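Local coordinates for tudor and KH domain-containing protein homolog (Drosophila melanogaster, PDB 5YGB), which binds the N-terminal region of Piwi through its Tudor domain and takes part in the piRNA pathway that represses transposons in the germline, at residues 62-65 and 70-73; 80-83 and 89-92; 123-128 and 170-175; 147-152 and 212-217; 192-197 and 203-208. The protein carries 1 engineered substitution. One frame throughout, in Å; residues are numbered along the deposited sequence.

Contact 1. Residues 62-65 and 70-73; sequences AAVF and KWYR
Val-64 sits on the indole of Trp-71 like a lid, its CB 3.7 Å from the centroid of the six-membered ring and 20° off the ring normal, a CH-pi contact over the face. The two side chains cross obliquely: CG1 of Val-64 lies 3.9 Å from CZ2 of Trp-71, while CG2 leans the other way, toward NE1. What brings the indole across to the facing strand is its first torsion, with CG anti to the carbonyl carbon (chi1 -75°). At the edge, Ala-62 O lies in the ring plane 3.7 Å from CZ3 of Trp-71. The strands form an antiparallel beta hairpin of the Tudor domain, an SH3-like fold, and Ala-63 and Tyr-72 form a hydrogen-bonded pair in it: Ala-63 N gives to Tyr-72 O at 2.9 Å, and Tyr-72 N to Ala-63 O at 2.8 Å. Replacing Trp-71 by an alanine would probably open a gap beneath Val-64 and leave Tyr-41, which meets the indole from helix 25-41, without its ring partner. Ala-63 and Tyr-72 point to the other face of the sheet, where CB of Phe-65 approaches CD2 of Tyr-72 at 4.3 Å. The Tyr-72 hydroxyl is hydrogen-bonded to Asp-68 in the turn, and its ring meets Tyr-98 steeply, an aromatic cluster of the kind that cages methylarginine in many Tudor domains.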
# COMPACT_ATOMS: atom_id res chain seq x y z
N ALA A 62 2.60 9.83 -12.03
CA ALA A 62 1.71 8.80 -12.54
C ALA A 62 2.55 7.66 -13.08
O ALA A 62 3.54 7.92 -13.76
CB ALA A 62 0.80 9.36 -13.63
N ALA A 63 2.19 6.42 -12.78
CA ALA A 63 2.97 5.29 -13.28
C ALA A 63 2.09 4.14 -13.66
O ALA A 63 1.09 3.83 -12.97
CB ALA A 63 3.98 4.84 -12.23
N VAL A 64 2.47 3.46 -14.74
CA VAL A 64 1.74 2.27 -15.14
C VAL A 64 2.42 1.05 -14.54
O VAL A 64 3.64 0.91 -14.58
CB VAL A 64 1.63 2.14 -16.69
CG1 VAL A 64 3.01 2.08 -17.35
CG2 VAL A 64 0.81 0.91 -17.06
N PHE A 65 1.61 0.18 -13.94
CA PHE A 65 2.10 -1.09 -13.44
C PHE A 65 1.73 -2.13 -14.49
O PHE A 65 0.55 -2.42 -14.70
CB PHE A 65 1.49 -1.41 -12.08
CG PHE A 65 2.08 -2.63 -11.43
CD1 PHE A 65 3.41 -2.96 -11.63
CD2 PHE A 65 1.31 -3.43 -10.60
CE1 PHE A 65 3.96 -4.08 -11.03
CE2 PHE A 65 1.86 -4.55 -9.99
CZ PHE A 65 3.18 -4.88 -10.21
N LYS A 70 -2.79 -0.65 -15.57
CA LYS A 70 -3.50 0.53 -15.08
C LYS A 70 -2.51 1.58 -14.60
O LYS A 70 -1.35 1.26 -14.31
CB LYS A 70 -4.48 0.15 -13.96
CG LYS A 70 -5.57 -0.82 -14.42
CD LYS A 70 -6.43 -1.32 -13.27
CE LYS A 70 -7.65 -2.08 -13.77
NZ LYS A 70 -8.55 -1.24 -14.61
N TRP A 71 -2.96 2.83 -14.55
CA TRP A 71 -2.11 3.95 -14.13
C TRP A 71 -2.46 4.37 -12.72
O TRP A 71 -3.63 4.55 -12.39
CB TRP A 71 -2.25 5.12 -15.10
CG TRP A 71 -1.52 4.90 -16.39
CD1 TRP A 71 -1.96 4.17 -17.46
CD2 TRP A 71 -0.23 5.40 -16.75
NE1 TRP A 71 -1.02 4.20 -18.47
CE2 TRP A 71 0.05 4.94 -18.06
CE3 TRP A 71 0.71 6.20 -16.09
CZ2 TRP A 71 1.24 5.25 -18.72
CZ3 TRP A 71 1.89 6.51 -16.76
CH2 TRP A 71 2.15 6.03 -18.05
N TYR A 72 -1.42 4.55 -11.91
CA TYR A 72 -1.54 4.81 -10.48
C TYR A 72 -0.77 6.04 -10.05
O TYR A 72 0.25 6.39 -10.66
CB TYR A 72 -1.04 3.59 -9.70
CG TYR A 72 -1.93 2.38 -9.90
CD1 TYR A 72 -3.14 2.28 -9.22
CD2 TYR A 72 -1.59 1.37 -10.80
CE1 TYR A 72 -3.98 1.18 -9.40
CE2 TYR A 72 -2.41 0.27 -10.97
CZ TYR A 72 -3.61 0.19 -10.28
OH TYR A 72 -4.45 -0.89 -10.45
N ARG A 73 -1.23 6.67 -8.97
CA ARG A 73 -0.43 7.70 -8.30
C ARG A 73 0.70 7.05 -7.52
O ARG A 73 0.50 6.07 -6.80
CB ARG A 73 -1.30 8.54 -7.36
CG ARG A 73 -2.48 9.23 -8.06
CD ARG A 73 -3.14 10.29 -7.20
NE ARG A 73 -3.74 9.73 -5.99
CZ ARG A 73 -4.36 10.47 -5.07
NH1 ARG A 73 -4.44 11.79 -5.23
NH2 ARG A 73 -4.88 9.90 -3.99

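Contact 2. Residues 80-83 and 89-92; sequences MPNQ and QVID
The carboxamide of Asn-82 is the flat group turned to the facing strand, and it meets Val-90 at a slant, with the methyl CG2 of Val-90 4.2 Å from ND2. The nitrogen end of this amide is tied across the hairpin by a water, which accepts from Asn-82 ND2 at 3.0 Å and donates to Gln-89 O at 2.7 Å. The oxygen end has its own partner, for Asn-82 OD1 accepts from Tyr-84 N in an Asx turn. Bonds at both ends fix which is the oxygen and which the nitrogen, and hold the amide's rotation. The torsion that carries it there puts CG opposite the backbone N (chi1 -176°), while CB of Asn-82 stays near the same valine methyl.

Behind the turn the strands lock in register through the hydrogen-bonded pair Met-80 and Val-90: Met-80 N gives to Val-90 O at 3.0 Å, and Val-90 N to Met-80 O at 2.7 Å, the second almost straight at 171°. The thioether chain of Met-80, bent at chi2 and chi3, lies over the facing strand, with CG 4.1 Å from CB of Val-90 and CE 4.2 Å from CB of Asp-92. A serine in place of Met-80 is likely to strip this cover from Val-90 and from CB of Asp-92.

The hairpin belongs to the five-stranded antiparallel sheet of the Tudor fold. On the far side of strand 89-95 runs strand 101-104, whose Tyr-103 touches both Val-90 and Asp-92, and Ile-91 is bonded through its backbone to Ile-104.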
# COMPACT_ATOMS: atom_id res chain seq x y z
N MET A 80 18.11 5.28 -8.75
CA MET A 80 19.45 4.69 -8.86
C MET A 80 19.77 4.42 -10.31
O MET A 80 18.87 4.32 -11.14
CB MET A 80 19.52 3.41 -8.03
CG MET A 80 18.42 2.44 -8.35
SD MET A 80 17.63 1.88 -6.84
CE MET A 80 16.59 3.28 -6.48
N PRO A 81 21.07 4.31 -10.65
CA PRO A 81 21.36 4.02 -12.05
C PRO A 81 20.97 2.60 -12.43
O PRO A 81 21.01 1.69 -11.61
CB PRO A 81 22.88 4.21 -12.15
CG PRO A 81 23.26 5.01 -10.94
CD PRO A 81 22.28 4.62 -9.87
N ASN A 82 20.55 2.44 -13.68
CA ASN A 82 20.36 1.12 -14.27
C ASN A 82 21.74 0.41 -14.32
O ASN A 82 22.75 1.07 -14.70
CB ASN A 82 19.74 1.28 -15.64
CG ASN A 82 19.40 -0.04 -16.30
OD1 ASN A 82 20.27 -0.87 -16.51
ND2 ASN A 82 18.13 -0.23 -16.66
N GLN A 83 21.82 -0.88 -13.92
CA GLN A 83 23.18 -1.47 -13.67
C GLN A 83 23.80 -1.85 -15.01
O GLN A 83 25.03 -1.94 -15.22
CB GLN A 83 23.24 -2.76 -12.89
CG GLN A 83 22.11 -3.05 -11.97
CD GLN A 83 22.53 -3.79 -10.72
OE1 GLN A 83 23.12 -4.90 -10.72
NE2 GLN A 83 22.08 -3.18 -9.58
N GLN A 89 18.00 5.57 -15.40
CA GLN A 89 17.75 5.33 -13.99
C GLN A 89 16.70 4.25 -13.79
O GLN A 89 15.95 3.91 -14.70
CB GLN A 89 17.33 6.63 -13.30
CG GLN A 89 18.50 7.61 -13.16
CD GLN A 89 18.06 9.04 -12.86
OE1 GLN A 89 16.92 9.43 -13.14
NE2 GLN A 89 18.96 9.82 -12.28
N VAL A 90 16.70 3.69 -12.58
CA VAL A 90 15.64 2.80 -12.11
C VAL A 90 14.98 3.55 -10.96
O VAL A 90 15.68 4.10 -10.10
CB VAL A 90 16.18 1.43 -11.66
CG1 VAL A 90 15.06 0.55 -11.09
CG2 VAL A 90 16.87 0.72 -12.82
N ILE A 91 13.66 3.61 -10.95
CA ILE A 91 12.92 4.43 -9.99
C ILE A 91 12.14 3.55 -9.02
O ILE A 91 11.36 2.71 -9.44
CB ILE A 91 11.94 5.39 -10.70
CG1 ILE A 91 12.63 6.12 -11.85
CG2 ILE A 91 11.29 6.36 -9.71
CD1 ILE A 91 13.64 7.13 -11.41
N ASP A 92 12.39 3.74 -7.73
CA ASP A 92 11.65 3.05 -6.68
C ASP A 92 10.38 3.86 -6.37
O ASP A 92 10.48 4.99 -5.88
CB ASP A 92 12.56 2.90 -5.44
CG ASP A 92 11.98 2.01 -4.36
OD1 ASP A 92 10.90 1.42 -4.57
OD2 ASP A 92 12.65 1.88 -3.31
O HOH W 1 15.85 1.63 -16.19

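Contact 3. Residues 123-128 and 170-175; sequences AVECFL and KERPRA
Lys-170 lays its aliphatic chain on the ring of Phe-127, and this is the close-packed half of the contact. CE stands 3.4 Å from the ring centroid, only 5° off the normal, a CH-pi contact centred on the face. Further along, NZ lies 4.3 Å from the same centroid and still above the face, a cation-pi interaction, while CG touches the rim carbon CE1 of Phe-127 at 3.5 Å. The bend at chi3 of Lys-170 brings CE back over the ring centre after CD.

Strands 124-128 and 162-171 are not neighbours in the five-stranded mixed sheet, which belongs to the staphylococcal-nuclease-like part of the extended Tudor domain. Strand 188-195 runs between them, and its Leu-189 touches all four of the side chains that meet here. The contact therefore bridges over one strand of the sheet, side chain to side chain and without any backbone bond.

The other half is looser and wetter. Arg-172 NH2 reaches Glu-125 OE1 at 3.2 Å in a nearly straight salt bridge (170°), a single contact and not a two-pronged one. The carboxylate lies at the edge of the guanidinium, but the two planes are 65° apart, and NH2 comes at OE1 from well above the carboxylate plane. A water donates to Glu-125 OE2 at 2.8 Å and is held only weakly by Arg-172 NE, while NH1 of the arginine turns to Thr-187 OG1.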
# COMPACT_ATOMS: atom_id res chain seq x y z
N ALA A 123 -3.96 4.85 0.97
CA ALA A 123 -3.44 3.72 1.73
C ALA A 123 -2.84 4.16 3.05
O ALA A 123 -2.05 5.11 3.09
CB ALA A 123 -2.39 2.95 0.92
N VAL A 124 -3.22 3.49 4.13
CA VAL A 124 -2.60 3.72 5.43
C VAL A 124 -1.90 2.46 5.92
O VAL A 124 -2.53 1.39 6.04
CB VAL A 124 -3.62 4.17 6.48
CG1 VAL A 124 -2.93 4.34 7.83
CG2 VAL A 124 -4.27 5.48 6.06
N GLU A 125 -0.61 2.58 6.19
CA GLU A 125 0.18 1.48 6.72
C GLU A 125 -0.20 1.20 8.17
O GLU A 125 -0.29 2.13 8.98
CB GLU A 125 1.69 1.77 6.61
CG GLU A 125 2.55 0.55 6.80
CD GLU A 125 4.02 0.86 6.92
OE1 GLU A 125 4.44 1.95 6.45
OE2 GLU A 125 4.75 0.03 7.49
N CYS A 126 -0.42 -0.07 8.49
CA CYS A 126 -0.85 -0.51 9.82
C CYS A 126 -0.09 -1.75 10.22
O CYS A 126 0.55 -2.40 9.40
CB CYS A 126 -2.34 -0.86 9.84
SG CYS A 126 -3.50 0.42 9.38
N PHE A 127 -0.21 -2.09 11.50
CA PHE A 127 0.13 -3.43 11.96
C PHE A 127 -1.07 -4.05 12.68
O PHE A 127 -1.97 -3.34 13.12
CB PHE A 127 1.39 -3.41 12.86
CG PHE A 127 1.20 -2.76 14.22
CD1 PHE A 127 1.28 -1.38 14.37
CD2 PHE A 127 1.00 -3.54 15.36
CE1 PHE A 127 1.14 -0.79 15.62
CE2 PHE A 127 0.86 -2.94 16.60
CZ PHE A 127 0.94 -1.57 16.73
N LEU A 128 -1.09 -5.38 12.75
CA LEU A 128 -2.15 -6.07 13.47
C LEU A 128 -1.81 -6.06 14.95
O LEU A 128 -0.78 -6.58 15.34
CB LEU A 128 -2.31 -7.51 12.97
CG LEU A 128 -3.55 -8.27 13.43
CD1 LEU A 128 -4.80 -7.62 12.84
CD2 LEU A 128 -3.45 -9.74 13.03
N LYS A 170 2.43 2.42 17.45
CA LYS A 170 3.83 2.11 17.73
C LYS A 170 4.72 3.05 16.94
O LYS A 170 4.40 3.43 15.82
CB LYS A 170 4.16 0.64 17.40
CG LYS A 170 4.48 0.36 15.95
CD LYS A 170 5.29 -0.93 15.79
CE LYS A 170 4.46 -2.16 16.11
NZ LYS A 170 5.13 -3.44 15.71
N GLU A 171 5.81 3.45 17.56
CA GLU A 171 6.79 4.29 16.89
C GLU A 171 7.40 3.51 15.75
O GLU A 171 7.79 2.36 15.91
CB GLU A 171 7.86 4.74 17.88
CG GLU A 171 8.42 6.11 17.60
CD GLU A 171 9.59 6.44 18.49
OE1 GLU A 171 10.17 5.51 19.10
OE2 GLU A 171 9.92 7.64 18.61
N ARG A 172 7.47 4.13 14.58
CA ARG A 172 8.13 3.50 13.45
C ARG A 172 9.60 3.29 13.75
O ARG A 172 10.28 4.20 14.25
CB ARG A 172 7.98 4.35 12.18
CG ARG A 172 6.75 4.01 11.37
CD ARG A 172 6.81 4.65 9.99
NE ARG A 172 5.69 4.23 9.15
CZ ARG A 172 4.51 4.84 9.12
NH1 ARG A 172 4.28 5.90 9.88
NH2 ARG A 172 3.55 4.39 8.31
N PRO A 173 10.11 2.09 13.46
CA PRO A 173 11.53 1.80 13.63
C PRO A 173 12.36 2.54 12.58
O PRO A 173 11.80 3.14 11.66
CB PRO A 173 11.61 0.28 13.42
CG PRO A 173 10.45 -0.01 12.53
CD PRO A 173 9.36 0.93 12.95
N ARG A 174 13.68 2.50 12.72
CA ARG A 174 14.54 3.07 11.70
C ARG A 174 14.43 2.21 10.45
O ARG A 174 14.52 0.99 10.52
CB ARG A 174 15.99 3.15 12.20
CG ARG A 174 16.94 3.79 11.21
CD ARG A 174 18.34 3.91 11.79
NE ARG A 174 18.94 2.60 12.04
CZ ARG A 174 19.55 1.88 11.11
NH1 ARG A 174 19.65 2.33 9.87
NH2 ARG A 174 20.07 0.70 11.42
N ALA A 175 14.21 2.85 9.30
CA ALA A 175 14.03 2.12 8.05
C ALA A 175 15.36 1.56 7.55
O ALA A 175 16.41 2.19 7.70
CB ALA A 175 13.40 3.02 7.00
O HOH W 2 6.74 1.42 8.94

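Contact 4. Residues 147-152 and 212-217; sequences IAKFEE and QGFALP
Within the Schellman motif that ends helix 205-211, Phe-214, the residue after the C-prime glycine, offers one face of its ring to Lys-149 of helix 144-154. In that motif Gly-213, with its positive phi, is the C-prime residue: its own N bonds back to Ile-210 O, and Phe-214 N to Met-209 O. The reversal of the chain places the phenyl ring beside the neighbouring helix. Lys-149 crosses it at about a right angle, with CG 3.8 Å from the ring centroid and 13° off the normal, a CH-pi contact over the middle of the face. CB sits nearer the other rim, 3.8 Å from CD1 of Phe-214. The bend at chi2 of Lys-149 (61°) keeps the methylenes above the ring before the chain straightens toward its ammonium.

Both helices pack against the mixed sheet beside the Tudor fold, the part that in extended Tudor domains resembles staphylococcal nuclease. At the end of the lysine chain NZ reaches Gln-212 OE1 at 3.5 Å, a weak hydrogen bond on the surface side of the contact. Phe-214 also touches Met-209, and its carbonyl O accepts from the hydroxyl of Ser-146.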
# COMPACT_ATOMS: atom_id res chain seq x y z
N ILE A 147 2.27 -15.32 6.94
CA ILE A 147 1.97 -14.26 5.98
C ILE A 147 0.86 -14.72 5.05
O ILE A 147 -0.08 -13.97 4.80
CB ILE A 147 3.23 -13.87 5.18
CG1 ILE A 147 4.31 -13.34 6.12
CG2 ILE A 147 2.88 -12.83 4.12
CD1 ILE A 147 5.65 -13.10 5.46
N ALA A 148 0.95 -15.95 4.55
CA ALA A 148 -0.08 -16.50 3.67
C ALA A 148 -1.44 -16.56 4.35
O ALA A 148 -2.46 -16.21 3.75
CB ALA A 148 0.34 -17.88 3.18
N LYS A 149 -1.47 -17.01 5.60
CA LYS A 149 -2.74 -17.09 6.32
C LYS A 149 -3.35 -15.70 6.47
O LYS A 149 -4.56 -15.54 6.30
CB LYS A 149 -2.54 -17.74 7.70
CG LYS A 149 -3.83 -17.88 8.50
CD LYS A 149 -4.84 -18.76 7.80
CE LYS A 149 -6.07 -18.98 8.66
NZ LYS A 149 -6.99 -20.00 8.09
N PHE A 150 -2.53 -14.71 6.77
CA PHE A 150 -3.03 -13.34 6.90
C PHE A 150 -3.55 -12.81 5.55
O PHE A 150 -4.59 -12.15 5.49
CB PHE A 150 -1.94 -12.43 7.47
CG PHE A 150 -2.40 -11.03 7.73
CD1 PHE A 150 -3.26 -10.76 8.79
CD2 PHE A 150 -1.99 -9.99 6.92
CE1 PHE A 150 -3.70 -9.46 9.04
CE2 PHE A 150 -2.43 -8.68 7.16
CZ PHE A 150 -3.29 -8.42 8.23
N GLU A 151 -2.84 -13.10 4.47
CA GLU A 151 -3.32 -12.74 3.14
C GLU A 151 -4.66 -13.39 2.84
O GLU A 151 -5.54 -12.75 2.25
CB GLU A 151 -2.29 -13.13 2.07
CG GLU A 151 -1.04 -12.27 2.12
CD GLU A 151 0.06 -12.74 1.19
OE1 GLU A 151 0.18 -13.97 0.99
OE2 GLU A 151 0.81 -11.89 0.68
N GLU A 152 -4.82 -14.65 3.23
CA GLU A 152 -6.07 -15.37 3.03
C GLU A 152 -7.22 -14.79 3.84
O GLU A 152 -8.32 -14.58 3.31
CB GLU A 152 -5.89 -16.85 3.41
CG GLU A 152 -4.97 -17.64 2.50
CD GLU A 152 -4.79 -19.08 2.96
OE1 GLU A 152 -3.76 -19.38 3.61
OE2 GLU A 152 -5.68 -19.91 2.67
N GLN A 212 -5.10 -20.67 15.90
CA GLN A 212 -4.80 -21.66 14.87
C GLN A 212 -3.30 -21.84 14.62
O GLN A 212 -2.90 -22.53 13.68
CB GLN A 212 -5.54 -21.30 13.58
CG GLN A 212 -7.06 -21.37 13.76
CD GLN A 212 -7.85 -21.00 12.52
OE1 GLN A 212 -7.35 -21.07 11.40
NE2 GLN A 212 -9.10 -20.62 12.73
N GLY A 213 -2.47 -21.23 15.46
CA GLY A 213 -1.04 -21.51 15.47
C GLY A 213 -0.18 -20.69 14.53
O GLY A 213 0.98 -21.05 14.29
N PHE A 214 -0.71 -19.59 14.02
CA PHE A 214 0.02 -18.74 13.07
C PHE A 214 0.62 -17.49 13.72
O PHE A 214 1.38 -16.75 13.09
CB PHE A 214 -0.90 -18.31 11.93
CG PHE A 214 -1.38 -19.44 11.09
CD1 PHE A 214 -0.59 -19.97 10.09
CD2 PHE A 214 -2.64 -19.98 11.31
CE1 PHE A 214 -1.04 -21.02 9.32
CE2 PHE A 214 -3.09 -21.04 10.54
CZ PHE A 214 -2.29 -21.55 9.54
N ALA A 215 0.27 -17.25 14.97
CA ALA A 215 0.80 -16.12 15.72
C ALA A 215 0.79 -16.42 17.20
O ALA A 215 0.12 -17.35 17.64
CB ALA A 215 -0.00 -14.84 15.43
N LEU A 216 1.53 -15.62 17.97
CA LEU A 216 1.49 -15.69 19.43
C LEU A 216 0.92 -14.39 19.99
O LEU A 216 1.04 -13.33 19.36
CB LEU A 216 2.89 -15.94 19.99
CG LEU A 216 3.58 -17.24 19.58
CD1 LEU A 216 5.03 -17.24 20.05
CD2 LEU A 216 2.84 -18.44 20.14
N PRO A 217 0.30 -14.44 21.17
CA PRO A 217 -0.15 -13.20 21.79
C PRO A 217 1.01 -12.33 22.29
O PRO A 217 2.14 -12.82 22.38
CB PRO A 217 -1.02 -13.68 22.96
CG PRO A 217 -0.52 -15.04 23.27
CD PRO A 217 -0.06 -15.63 21.97

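Contact 5. Residues 192-197 and 203-208; sequences VELFDP and LNIADL
Leu-203 comes close to the strand through its carbonyl, 4.5 Å from CB of Phe-195. A water that accepts from Asp-196 N lies 2.9 Å from Leu-203 O. At Asn-204 the contact tightens: its CB presses on Leu-194 O at 3.2 Å and lies 3.9 Å from CB of Phe-195. With CG placed between the backbone N and the carbonyl carbon (chi1 63°), the amide turns toward the first turn of the helix. Its ND2 stays 4.2 Å from OE1 of Glu-193, too far for a bond, and the two flat groups are 54° apart. Ile-205 makes the one direct hydrogen bond between the segments, N to Leu-194 O at 2.8 Å and nearly straight at 170°. Its side chain passes beside that carbonyl and brings CD1 to 4.0 Å from CB of Leu-194, over ground shared with Phe-150 of helix 144-154. Ala-206 N gives to a second water, which also accepts from Leu-194 N, so both backbone polar atoms of Leu-194 are engaged here. Asp-207 N closes the turn on Asn-204 OD1 at 2.9 Å, and Leu-208 N follows with the helical bond to Asn-204 O. Asn-204 is thus a classical N-cap, and the arrangement is a strand leading through a short loop into a helix, whose first amide is held by the strand's own carbonyl.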
# COMPACT_ATOMS: atom_id res chain seq x y z
N VAL A 192 -4.13 -2.05 14.62
CA VAL A 192 -5.56 -2.26 14.45
C VAL A 192 -6.02 -3.66 14.83
O VAL A 192 -5.25 -4.62 14.78
CB VAL A 192 -6.02 -1.99 12.98
CG1 VAL A 192 -5.80 -0.53 12.62
CG2 VAL A 192 -5.31 -2.92 11.98
N GLU A 193 -7.28 -3.72 15.22
CA GLU A 193 -8.05 -4.97 15.24
C GLU A 193 -8.76 -5.10 13.90
O GLU A 193 -9.20 -4.10 13.33
CB GLU A 193 -9.08 -4.96 16.36
CG GLU A 193 -8.49 -4.93 17.74
CD GLU A 193 -9.52 -5.20 18.82
OE1 GLU A 193 -10.74 -5.17 18.51
OE2 GLU A 193 -9.11 -5.45 19.97
N LEU A 194 -8.88 -6.31 13.39
CA LEU A 194 -9.57 -6.54 12.13
C LEU A 194 -10.54 -7.67 12.31
O LEU A 194 -10.19 -8.69 12.90
CB LEU A 194 -8.62 -6.92 11.00
CG LEU A 194 -7.61 -5.94 10.44
CD1 LEU A 194 -6.78 -6.63 9.38
CD2 LEU A 194 -8.34 -4.73 9.86
N PHE A 195 -11.74 -7.52 11.79
CA PHE A 195 -12.55 -8.71 11.66
C PHE A 195 -13.40 -8.68 10.42
O PHE A 195 -13.70 -7.63 9.86
CB PHE A 195 -13.38 -8.96 12.90
CG PHE A 195 -14.49 -7.99 13.10
CD1 PHE A 195 -15.75 -8.24 12.57
CD2 PHE A 195 -14.31 -6.87 13.89
CE1 PHE A 195 -16.78 -7.35 12.78
CE2 PHE A 195 -15.34 -5.98 14.11
CZ PHE A 195 -16.58 -6.22 13.56
N ASP A 196 -13.76 -9.87 9.98
CA ASP A 196 -14.53 -10.08 8.77
C ASP A 196 -16.00 -10.24 9.16
O ASP A 196 -16.37 -11.22 9.79
CB ASP A 196 -14.00 -11.31 8.04
CG ASP A 196 -14.67 -11.53 6.71
OD1 ASP A 196 -15.73 -10.92 6.44
OD2 ASP A 196 -14.14 -12.35 5.93
N PRO A 197 -16.84 -9.27 8.78
CA PRO A 197 -18.26 -9.33 9.18
C PRO A 197 -19.08 -10.39 8.47
O PRO A 197 -20.21 -10.67 8.88
CB PRO A 197 -18.77 -7.93 8.83
CG PRO A 197 -17.89 -7.49 7.70
CD PRO A 197 -16.53 -8.05 8.03
N LEU A 203 -14.65 -14.28 16.42
CA LEU A 203 -13.25 -13.98 16.69
C LEU A 203 -12.70 -13.02 15.65
O LEU A 203 -13.04 -13.13 14.47
CB LEU A 203 -12.40 -15.26 16.70
CG LEU A 203 -12.26 -16.09 17.97
CD1 LEU A 203 -13.60 -16.45 18.59
CD2 LEU A 203 -11.46 -17.35 17.65
N ASN A 204 -11.84 -12.11 16.07
CA ASN A 204 -11.18 -11.24 15.11
C ASN A 204 -9.96 -11.95 14.51
O ASN A 204 -9.63 -13.07 14.91
CB ASN A 204 -10.82 -9.89 15.75
CG ASN A 204 -9.82 -10.02 16.88
OD1 ASN A 204 -8.86 -10.79 16.81
ND2 ASN A 204 -10.02 -9.24 17.93
N ILE A 205 -9.31 -11.31 13.55
CA ILE A 205 -8.28 -11.98 12.78
C ILE A 205 -7.04 -12.31 13.63
O ILE A 205 -6.45 -13.37 13.48
CB ILE A 205 -7.91 -11.14 11.53
CG1 ILE A 205 -9.05 -11.26 10.51
CG2 ILE A 205 -6.59 -11.59 10.91
CD1 ILE A 205 -8.84 -10.51 9.21
N ALA A 206 -6.68 -11.43 14.57
CA ALA A 206 -5.60 -11.73 15.51
C ALA A 206 -5.89 -13.00 16.30
O ALA A 206 -5.03 -13.86 16.46
CB ALA A 206 -5.39 -10.56 16.47
N ASP A 207 -7.13 -13.12 16.79
CA ASP A 207 -7.47 -14.28 17.60
C ASP A 207 -7.55 -15.55 16.75
O ASP A 207 -7.20 -16.63 17.22
CB ASP A 207 -8.77 -14.04 18.36
CG ASP A 207 -8.58 -13.09 19.54
OD1 ASP A 207 -7.44 -12.98 20.02
OD2 ASP A 207 -9.56 -12.46 19.97
N LEU A 208 -8.00 -15.42 15.50
CA LEU A 208 -7.96 -16.56 14.59
C LEU A 208 -6.52 -17.02 14.34
O LEU A 208 -6.24 -18.22 14.36
CB LEU A 208 -8.64 -16.21 13.27
CG LEU A 208 -10.16 -16.09 13.32
CD1 LEU A 208 -10.69 -15.51 12.02
CD2 LEU A 208 -10.80 -17.45 13.61
O HOH W 3 -7.61 -8.46 15.05
O HOH W 4 -13.76 -12.32 11.75

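The five contacts fall into two groups, matching the two halves of an extended Tudor domain. Contacts 1 and 2 share strand 70-81 of the Tudor sheet, yet their centres are 18 Å apart and they do not touch. Contacts 3, 4 and 5 cluster round the mixed sheet. Contact 5 is nested in the loop that contact 4 closes, their centres 11 Å apart, and Phe-150 packs on both Ile-205 and Leu-194. Leu-128 of contact 3 meets Phe-150 and reaches Leu-194 and Ala-206 as well. Contact 1 includes Tyr-72 of the aromatic cluster that may form the methylarginine cage; the centre of contact 5 is 32 Å from that of contact 1.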